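Enolase from the environmental genome shotgun sequencing of the Sargasso Sea (PDB 2QGY) is of unknown function but belongs to the enolase superfamily, whose members typically abstract a proton next to a carboxylate and stabilise the enolate with bound magnesium. Local coordinates at residues A[118-124]-A[356-360]; A[132-138]-A[315-321]. Where two conformers were deposited one is given. Residues are numbered along the deposited sequence.

Contact 1: residues A[118-124]-A[356-360]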
ATOM      1  N   LYS A 118      -9.737 -14.175  25.240  1.00 24.71           N
ATOM      2  CA  LYS A 118     -10.340 -13.880  26.539  1.00 25.54           C
ATOM      3  C   LYS A 118     -11.719 -14.498  26.697  1.00 26.57           C
ATOM      4  O   LYS A 118     -12.074 -14.926  27.794  1.00 26.70           O
ATOM      5  CB  LYS A 118     -10.391 -12.367  26.807  1.00 25.81           C
ATOM      6  CG  LYS A 118      -9.007 -11.813  27.167  1.00 26.69           C
ATOM      7  CD  LYS A 118      -8.954 -10.287  27.197  1.00 26.49           C
ATOM      8  CE  LYS A 118      -7.498  -9.832  27.326  1.00 30.73           C
ATOM      9  NZ  LYS A 118      -7.234  -8.376  27.030  1.00 33.26           N
ATOM     10  N   LEU A 119     -12.501 -14.514  25.625  1.00 26.07           N
ATOM     11  CA  LEU A 119     -13.820 -15.159  25.654  1.00 26.68           C
ATOM     12  C   LEU A 119     -13.755 -16.686  25.863  1.00 27.94           C
ATOM     13  O   LEU A 119     -14.649 -17.286  26.487  1.00 27.90           O
ATOM     14  CB  LEU A 119     -14.600 -14.797  24.397  1.00 26.20           C
ATOM     15  CG  LEU A 119     -15.039 -13.335  24.304  1.00 25.07           C
ATOM     16  CD1 LEU A 119     -15.581 -13.031  22.939  1.00 26.15           C
ATOM     17  CD2 LEU A 119     -16.108 -13.018  25.374  1.00 25.78           C
ATOM     18  N   LYS A 120     -12.706 -17.307  25.341  1.00 28.32           N
ATOM     19  CA  LYS A 120     -12.457 -18.741  25.525  1.00 29.89           C
ATOM     20  C   LYS A 120     -11.597 -19.044  26.756  1.00 29.34           C
ATOM     21  O   LYS A 120     -11.372 -20.205  27.096  1.00 30.73           O
ATOM     22  CB  LYS A 120     -11.758 -19.291  24.282  1.00 30.42           C
ATOM     23  CG  LYS A 120     -12.626 -19.309  23.050  1.00 34.03           C
ATOM     24  CD  LYS A 120     -13.254 -20.689  22.800  1.00 39.74           C
ATOM     25  CE  LYS A 120     -12.180 -21.751  22.536  1.00 40.93           C
ATOM     26  NZ  LYS A 120     -12.681 -22.921  21.744  1.00 42.76           N
ATOM     27  N   ASN A 121     -11.112 -18.006  27.421  1.00 28.66           N
ATOM     28  CA  ASN A 121     -10.129 -18.140  28.509  1.00 28.56           C
ATOM     29  C   ASN A 121      -8.914 -18.978  28.122  1.00 27.86           C
ATOM     30  O   ASN A 121      -8.464 -19.866  28.866  1.00 27.70           O
ATOM     31  CB  ASN A 121     -10.764 -18.649  29.820  1.00 28.88           C
ATOM     32  CG  ASN A 121      -9.866 -18.419  31.027  1.00 30.75           C
ATOM     33  OD1 ASN A 121      -9.224 -17.362  31.150  1.00 34.56           O
ATOM     34  ND2 ASN A 121      -9.811 -19.406  31.930  1.00 30.92           N
ATOM     35  N   LEU A 122      -8.375 -18.693  26.946  1.00 26.33           N
ATOM     36  CA  LEU A 122      -7.228 -19.420  26.453  1.00 24.89           C
ATOM     37  C   LEU A 122      -6.172 -18.473  25.886  1.00 23.92           C
ATOM     38  O   LEU A 122      -6.519 -17.478  25.260  1.00 23.23           O
ATOM     39  CB  LEU A 122      -7.662 -20.405  25.358  1.00 25.34           C
ATOM     40  CG  LEU A 122      -8.371 -21.716  25.744  1.00 26.93           C
ATOM     41  CD1 LEU A 122      -8.752 -22.464  24.477  1.00 29.08           C
ATOM     42  CD2 LEU A 122      -7.483 -22.582  26.614  1.00 29.33           C
ATOM     43  N   PRO A 123      -4.886 -18.807  26.070  1.00 23.66           N
ATOM     44  CA  PRO A 123      -3.879 -18.011  25.357  1.00 23.48           C
ATOM     45  C   PRO A 123      -4.063 -18.132  23.848  1.00 22.66           C
ATOM     46  O   PRO A 123      -4.582 -19.136  23.361  1.00 21.89           O
ATOM     47  CB  PRO A 123      -2.547 -18.608  25.799  1.00 23.35           C
ATOM     48  CG  PRO A 123      -2.863 -19.896  26.488  1.00 24.35           C
ATOM     49  CD  PRO A 123      -4.293 -19.882  26.889  1.00 23.62           C
ATOM     50  N   LEU A 124      -3.637 -17.104  23.116  1.00 21.84           N
ATOM     51  CA  LEU A 124      -3.889 -17.061  21.675  1.00 22.56           C
ATOM     52  C   LEU A 124      -3.341 -18.304  20.950  1.00 22.13           C
ATOM     53  O   LEU A 124      -4.001 -18.867  20.049  1.00 21.99           O
ATOM     54  CB  LEU A 124      -3.290 -15.782  21.090  1.00 21.52           C
ATOM     55  CG  LEU A 124      -3.327 -15.666  19.571  1.00 22.72           C
ATOM     56  CD1 LEU A 124      -4.757 -15.851  19.026  1.00 22.18           C
ATOM     57  CD2 LEU A 124      -2.754 -14.316  19.183  1.00 21.62           C
ATOM     58  N   LYS A 356       0.982 -18.025  30.063  1.00 35.13           N
ATOM     59  CA  LYS A 356      -0.194 -18.835  29.864  1.00 35.59           C
ATOM     60  C   LYS A 356      -1.491 -18.029  30.054  1.00 34.21           C
ATOM     61  O   LYS A 356      -2.564 -18.613  30.148  1.00 34.10           O
ATOM     62  CB  LYS A 356      -0.114 -20.041  30.824  1.00 35.72           C
ATOM     63  CG  LYS A 356      -1.431 -20.758  31.158  1.00 37.59           C
ATOM     64  CD  LYS A 356      -1.256 -21.730  32.347  1.00 37.79           C
ATOM     65  CE  LYS A 356      -2.604 -22.229  32.883  1.00 39.58           C
ATOM     66  NZ  LYS A 356      -2.378 -23.358  33.839  1.00 43.20           N
ATOM     67  N   SER A 357      -1.394 -16.697  30.082  1.00 32.52           N
ATOM     68  CA  SER A 357      -2.578 -15.844  30.276  1.00 31.23           C
ATOM     69  C   SER A 357      -3.468 -15.878  29.035  1.00 29.76           C
ATOM     70  O   SER A 357      -3.011 -16.222  27.939  1.00 29.72           O
ATOM     71  CB  SER A 357      -2.176 -14.390  30.590  1.00 30.16           C
ATOM     72  OG  SER A 357      -1.350 -14.355  31.740  1.00 34.97           O
ATOM     73  N   ALA A 358      -4.730 -15.510  29.206  1.00 27.65           N
ATOM     74  CA  ALA A 358      -5.674 -15.511  28.109  1.00 25.98           C
ATOM     75  C   ALA A 358      -5.276 -14.501  27.010  1.00 24.72           C
ATOM     76  O   ALA A 358      -4.722 -13.431  27.305  1.00 23.32           O
ATOM     77  CB  ALA A 358      -7.085 -15.216  28.629  1.00 26.51           C
ATOM     78  N   GLY A 359      -5.598 -14.846  25.760  1.00 23.04           N
ATOM     79  CA  GLY A 359      -5.326 -13.974  24.603  1.00 21.72           C
ATOM     80  C   GLY A 359      -3.846 -13.675  24.502  1.00 20.86           C
ATOM     81  O   GLY A 359      -3.035 -14.579  24.551  1.00 20.82           O
ATOM     82  N   LEU A 360      -3.487 -12.394  24.387  1.00 19.81           N
ATOM     83  CA  LEU A 360      -2.086 -11.998  24.283  1.00 18.35           C
ATOM     84  C   LEU A 360      -1.438 -11.732  25.626  1.00 18.77           C
ATOM     85  O   LEU A 360      -0.248 -11.393  25.698  1.00 18.99           O
ATOM     86  CB  LEU A 360      -1.970 -10.700  23.463  1.00 19.44           C
ATOM     87  CG  LEU A 360      -2.540 -10.752  22.053  1.00 18.11           C
ATOM     88  CD1 LEU A 360      -2.610  -9.289  21.512  1.00 19.55           C
ATOM     89  CD2 LEU A 360      -1.634 -11.639  21.189  1.00 19.78           C
TER
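Ala358, Gly359 and Pro123 carry much of this contact, in which the chain leaving helix 99-120 meets the loop that follows strand 351-354. The two backbones run the same way where they touch. Gly359 N donates to Leu122 O (2.8 Å) and Gly359 O accepts from Leu124 N (3.0 Å), so the glycine straddles Pro123 as in a single bridge of parallel sheet. Gly359 has positive phi, a conformation easily reached without a side chain; its N and O bond to the residues flanking Pro123. Ala358 fits beside the helix end: its CB lies 4.1 Å from Lys118 CA and 3.9 Å from Asn121 OD1, while Ala358 CA approaches Leu122 O at 3.6 Å in a CA-H...O contact. The amine of Lys118 is engaged away from the loop, by Asp114 and the carbonyl of Glu48. Pro123 lays its ring against the loop backbone, with CB 3.2 Å from Ser357 O. Further inward, Leu124 CD2 packs on Leu360 CD2 (3.5 Å), and both leucines also touch His316. The helix ends in a Schellman motif with Asn121 as the positive-phi C-prime residue, and this turn delivers the chain to the bridge. The bridge joins the last long helix of the N-terminal region to the chain returning from the barrel, as expected of the two-domain mandelate racemase/muconate lactonizing enzyme fold.

Contact 2: residues A[132-138]-A[315-321]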
ATOM      1  N   PRO A 132       0.551 -25.844  21.108  1.00 34.54           N
ATOM      2  CA  PRO A 132       1.586 -24.858  20.736  1.00 34.02           C
ATOM      3  C   PRO A 132       2.903 -25.125  21.431  1.00 33.71           C
ATOM      4  O   PRO A 132       2.906 -25.724  22.506  1.00 33.96           O
ATOM      5  CB  PRO A 132       1.020 -23.523  21.235  1.00 34.00           C
ATOM      6  CG  PRO A 132      -0.321 -23.813  21.868  1.00 33.86           C
ATOM      7  CD  PRO A 132      -0.506 -25.284  21.975  1.00 34.22           C
ATOM      8  N   LYS A 133       4.017 -24.692  20.842  1.00 33.25           N
ATOM      9  CA  LYS A 133       5.293 -24.746  21.545  1.00 34.30           C
ATOM     10  C   LYS A 133       5.286 -23.642  22.619  1.00 33.92           C
ATOM     11  O   LYS A 133       4.863 -22.519  22.354  1.00 35.55           O
ATOM     12  CB  LYS A 133       6.488 -24.603  20.591  1.00 33.75           C
ATOM     13  CG  LYS A 133       6.444 -25.507  19.344  1.00 36.49           C
ATOM     14  CD  LYS A 133       7.727 -25.378  18.473  1.00 36.38           C
ATOM     15  CE  LYS A 133       7.882 -24.005  17.802  1.00 40.15           C
ATOM     16  NZ  LYS A 133       6.882 -23.793  16.688  1.00 38.72           N
ATOM     17  N   PRO A 134       5.677 -23.969  23.854  1.00 33.17           N
ATOM     18  CA  PRO A 134       5.696 -22.942  24.907  1.00 32.53           C
ATOM     19  C   PRO A 134       6.823 -21.907  24.739  1.00 31.72           C
ATOM     20  O   PRO A 134       6.694 -20.767  25.207  1.00 32.58           O
ATOM     21  CB  PRO A 134       5.909 -23.766  26.184  1.00 33.03           C
ATOM     22  CG  PRO A 134       6.651 -24.989  25.715  1.00 32.91           C
ATOM     23  CD  PRO A 134       6.040 -25.305  24.368  1.00 33.22           C
ATOM     24  N   ASN A 135       7.894 -22.312  24.061  1.00 30.34           N
ATOM     25  CA  ASN A 135       9.119 -21.534  23.871  0.50 29.72           C
ATOM     26  C   ASN A 135       9.255 -21.099  22.404  1.00 29.48           C
ATOM     27  O   ASN A 135       8.827 -21.838  21.513  1.00 30.55           O
ATOM     28  CB  ASN A 135      10.350 -22.360  24.313  0.50 29.80           C
ATOM     29  CG  ASN A 135      10.353 -23.836  23.782  0.50 30.26           C
ATOM     30  OD1 ASN A 135      11.098 -24.684  24.294  0.50 29.51           O
ATOM     31  ND2 ASN A 135       9.547 -24.126  22.763  0.50 31.02           N
ATOM     32  N   VAL A 136       9.862 -19.944  22.144  1.00 26.14           N
ATOM     33  CA  VAL A 136      10.023 -19.522  20.756  1.00 24.37           C
ATOM     34  C   VAL A 136      11.438 -19.052  20.513  1.00 22.04           C
ATOM     35  O   VAL A 136      11.858 -18.087  21.130  1.00 22.79           O
ATOM     36  CB  VAL A 136       9.025 -18.376  20.421  1.00 24.17           C
ATOM     37  CG1 VAL A 136       9.357 -17.731  19.025  1.00 24.29           C
ATOM     38  CG2 VAL A 136       7.606 -18.901  20.502  1.00 24.63           C
ATOM     39  N   PRO A 137      12.197 -19.735  19.631  1.00 20.86           N
ATOM     40  CA  PRO A 137      13.542 -19.222  19.397  1.00 20.23           C
ATOM     41  C   PRO A 137      13.518 -17.783  18.866  1.00 19.64           C
ATOM     42  O   PRO A 137      12.653 -17.443  18.037  1.00 19.02           O
ATOM     43  CB  PRO A 137      14.095 -20.168  18.317  1.00 20.42           C
ATOM     44  CG  PRO A 137      13.302 -21.487  18.559  1.00 21.97           C
ATOM     45  CD  PRO A 137      11.918 -20.962  18.853  1.00 20.75           C
ATOM     46  N   ILE A 138      14.448 -16.965  19.333  1.00 18.99           N
ATOM     47  CA  ILE A 138      14.540 -15.567  18.895  1.00 18.79           C
ATOM     48  C   ILE A 138      15.930 -15.194  18.409  1.00 18.94           C
ATOM     49  O   ILE A 138      16.901 -15.884  18.693  1.00 19.59           O
ATOM     50  CB  ILE A 138      14.107 -14.581  20.037  1.00 18.82           C
ATOM     51  CG1 ILE A 138      14.800 -14.917  21.369  1.00 19.58           C
ATOM     52  CG2 ILE A 138      12.599 -14.624  20.244  1.00 19.97           C
ATOM     53  CD1 ILE A 138      16.148 -14.303  21.581  1.00 23.99           C
ATOM     54  N   LEU A 315       5.027 -13.948  19.000  1.00 14.93           N
ATOM     55  CA  LEU A 315       5.401 -15.162  19.728  1.00 16.49           C
ATOM     56  C   LEU A 315       4.292 -16.198  19.693  1.00 18.26           C
ATOM     57  O   LEU A 315       4.548 -17.402  19.453  1.00 18.85           O
ATOM     58  CB  LEU A 315       5.829 -14.834  21.171  1.00 17.06           C
ATOM     59  CG  LEU A 315       7.022 -13.893  21.323  1.00 17.19           C
ATOM     60  CD1 LEU A 315       7.316 -13.676  22.798  1.00 20.32           C
ATOM     61  CD2 LEU A 315       8.269 -14.448  20.577  1.00 18.67           C
ATOM     62  N   HIS A 316       3.053 -15.756  19.899  1.00 17.46           N
ATOM     63  CA  HIS A 316       1.922 -16.698  19.824  1.00 18.52           C
ATOM     64  C   HIS A 316       1.812 -17.329  18.418  1.00 19.23           C
ATOM     65  O   HIS A 316       1.620 -18.547  18.283  1.00 20.36           O
ATOM     66  CB  HIS A 316       0.615 -16.008  20.223  1.00 17.79           C
ATOM     67  CG  HIS A 316       0.431 -15.867  21.707  1.00 20.81           C
ATOM     68  ND1 HIS A 316       0.004 -16.911  22.507  1.00 21.75           N
ATOM     69  CD2 HIS A 316       0.612 -14.808  22.533  1.00 20.59           C
ATOM     70  CE1 HIS A 316      -0.079 -16.490  23.759  1.00 22.82           C
ATOM     71  NE2 HIS A 316       0.308 -15.228  23.805  1.00 21.83           N
ATOM     72  N   VAL A 317       1.977 -16.529  17.366  1.00 18.19           N
ATOM     73  CA  VAL A 317       1.918 -17.076  16.016  1.00 18.25           C
ATOM     74  C   VAL A 317       3.057 -18.069  15.804  1.00 18.10           C
ATOM     75  O   VAL A 317       2.817 -19.195  15.353  1.00 18.98           O
ATOM     76  CB  VAL A 317       1.954 -15.983  14.914  1.00 18.25           C
ATOM     77  CG1 VAL A 317       2.209 -16.601  13.487  1.00 17.72           C
ATOM     78  CG2 VAL A 317       0.654 -15.282  14.902  1.00 18.67           C
ATOM     79  N   CYS A 318       4.280 -17.662  16.155  1.00 18.63           N
ATOM     80  CA  CYS A 318       5.460 -18.510  15.938  1.00 19.97           C
ATOM     81  C   CYS A 318       5.368 -19.846  16.664  1.00 21.02           C
ATOM     82  O   CYS A 318       5.823 -20.869  16.141  1.00 21.21           O
ATOM     83  CB  CYS A 318       6.757 -17.810  16.345  1.00 20.07           C
ATOM     84  SG  CYS A 318       7.210 -16.493  15.197  1.00 19.94           S
ATOM     85  N   SER A 319       4.781 -19.825  17.861  1.00 22.05           N
ATOM     86  CA  SER A 319       4.609 -21.044  18.658  1.00 23.39           C
ATOM     87  C   SER A 319       3.583 -22.016  18.074  1.00 23.67           C
ATOM     88  O   SER A 319       3.575 -23.203  18.445  1.00 24.14           O
ATOM     89  CB  SER A 319       4.260 -20.703  20.109  1.00 23.77           C
ATOM     90  OG  SER A 319       2.906 -20.332  20.235  1.00 24.09           O
ATOM     91  N   SER A 320       2.802 -21.522  17.110  1.00 23.35           N
ATOM     92  CA  SER A 320       1.663 -22.258  16.598  0.50 23.62           C
ATOM     93  C   SER A 320       1.875 -22.786  15.180  1.00 23.84           C
ATOM     94  O   SER A 320       1.033 -23.501  14.665  1.00 24.62           O
ATOM     95  CB  SER A 320       0.403 -21.394  16.651  0.50 23.45           C
ATOM     96  OG  SER A 320       0.313 -20.547  15.522  0.50 23.16           O
ATOM     97  N   ILE A 321       3.008 -22.452  14.557  1.00 24.17           N
ATOM     98  CA  ILE A 321       3.281 -22.944  13.183  1.00 24.79           C
ATOM     99  C   ILE A 321       4.502 -23.889  13.136  1.00 25.13           C
ATOM    100  O   ILE A 321       5.458 -23.687  13.876  1.00 24.80           O
ATOM    101  CB  ILE A 321       3.428 -21.785  12.148  1.00 24.31           C
ATOM    102  CG1 ILE A 321       4.551 -20.829  12.574  1.00 23.58           C
ATOM    103  CG2 ILE A 321       2.110 -21.033  11.992  1.00 26.71           C
ATOM    104  CD1 ILE A 321       5.033 -19.864  11.472  1.00 24.70           C
TER
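Strand 135-138 and helix 315-320 cross almost at right angles (104°), their axes approaching to 8.1 Å. They belong to the (β/α) barrel: strand 135-141 lies in its wall, parallel to neighbours 168-170 and 327-329, and helix 309-320 packs on the outside. Just before the strand the chain runs close over the helix end, with CA atoms of Lys133 and Ser319 4.7 Å apart, and Lys133 N donates to Ser319 O at 2.9 Å. Deeper in, Val136 points straight at the helix. Its CG1 meets Leu315 CD2 (3.8 Å) and Cys318 CB (3.7 Å), and its CG2 lies 3.6 Å from Leu315 O and 3.8 Å from Ser319 CB, so one valine fills the space over a helical turn. Ile138 CG2 extends this apolar layer more loosely, 4.3 Å from Leu315 CD2. Ser319, which has the most surface covered here, returns its own hydroxyl to the helix by donating from OG to His316 O (2.9 Å); Asn125 of helix 124-128 also bonds this OG. The side chain of Lys133 folds back over the helix terminus, where its NZ donates to Cys318 O at 3.2 Å.

Contact 2 lies deeper, its centre about 14 Å from the centre of the chain, against about 21 Å for the centre of contact 1, and is largely buried, whereas contact 1 mixes buried and exposed residues. Contact 2 combines apolar packing around Val136 with polar bonds from Lys133 at the end of the helix, while contact 1 relies mainly on backbone pairing between the loop residues Leu122 to Leu124 and the 356-360 loop, with a leucine pair on its inner side. The centres are about 15 Å apart, and His316 connects them: its imidazole packs against Pro123, Leu124 and Leu360, and its ND1 is hydrogen-bonded to Asn125 N. Helix 309-320 thus faces barrel strand 135-141 at one place and the joined segments at the other.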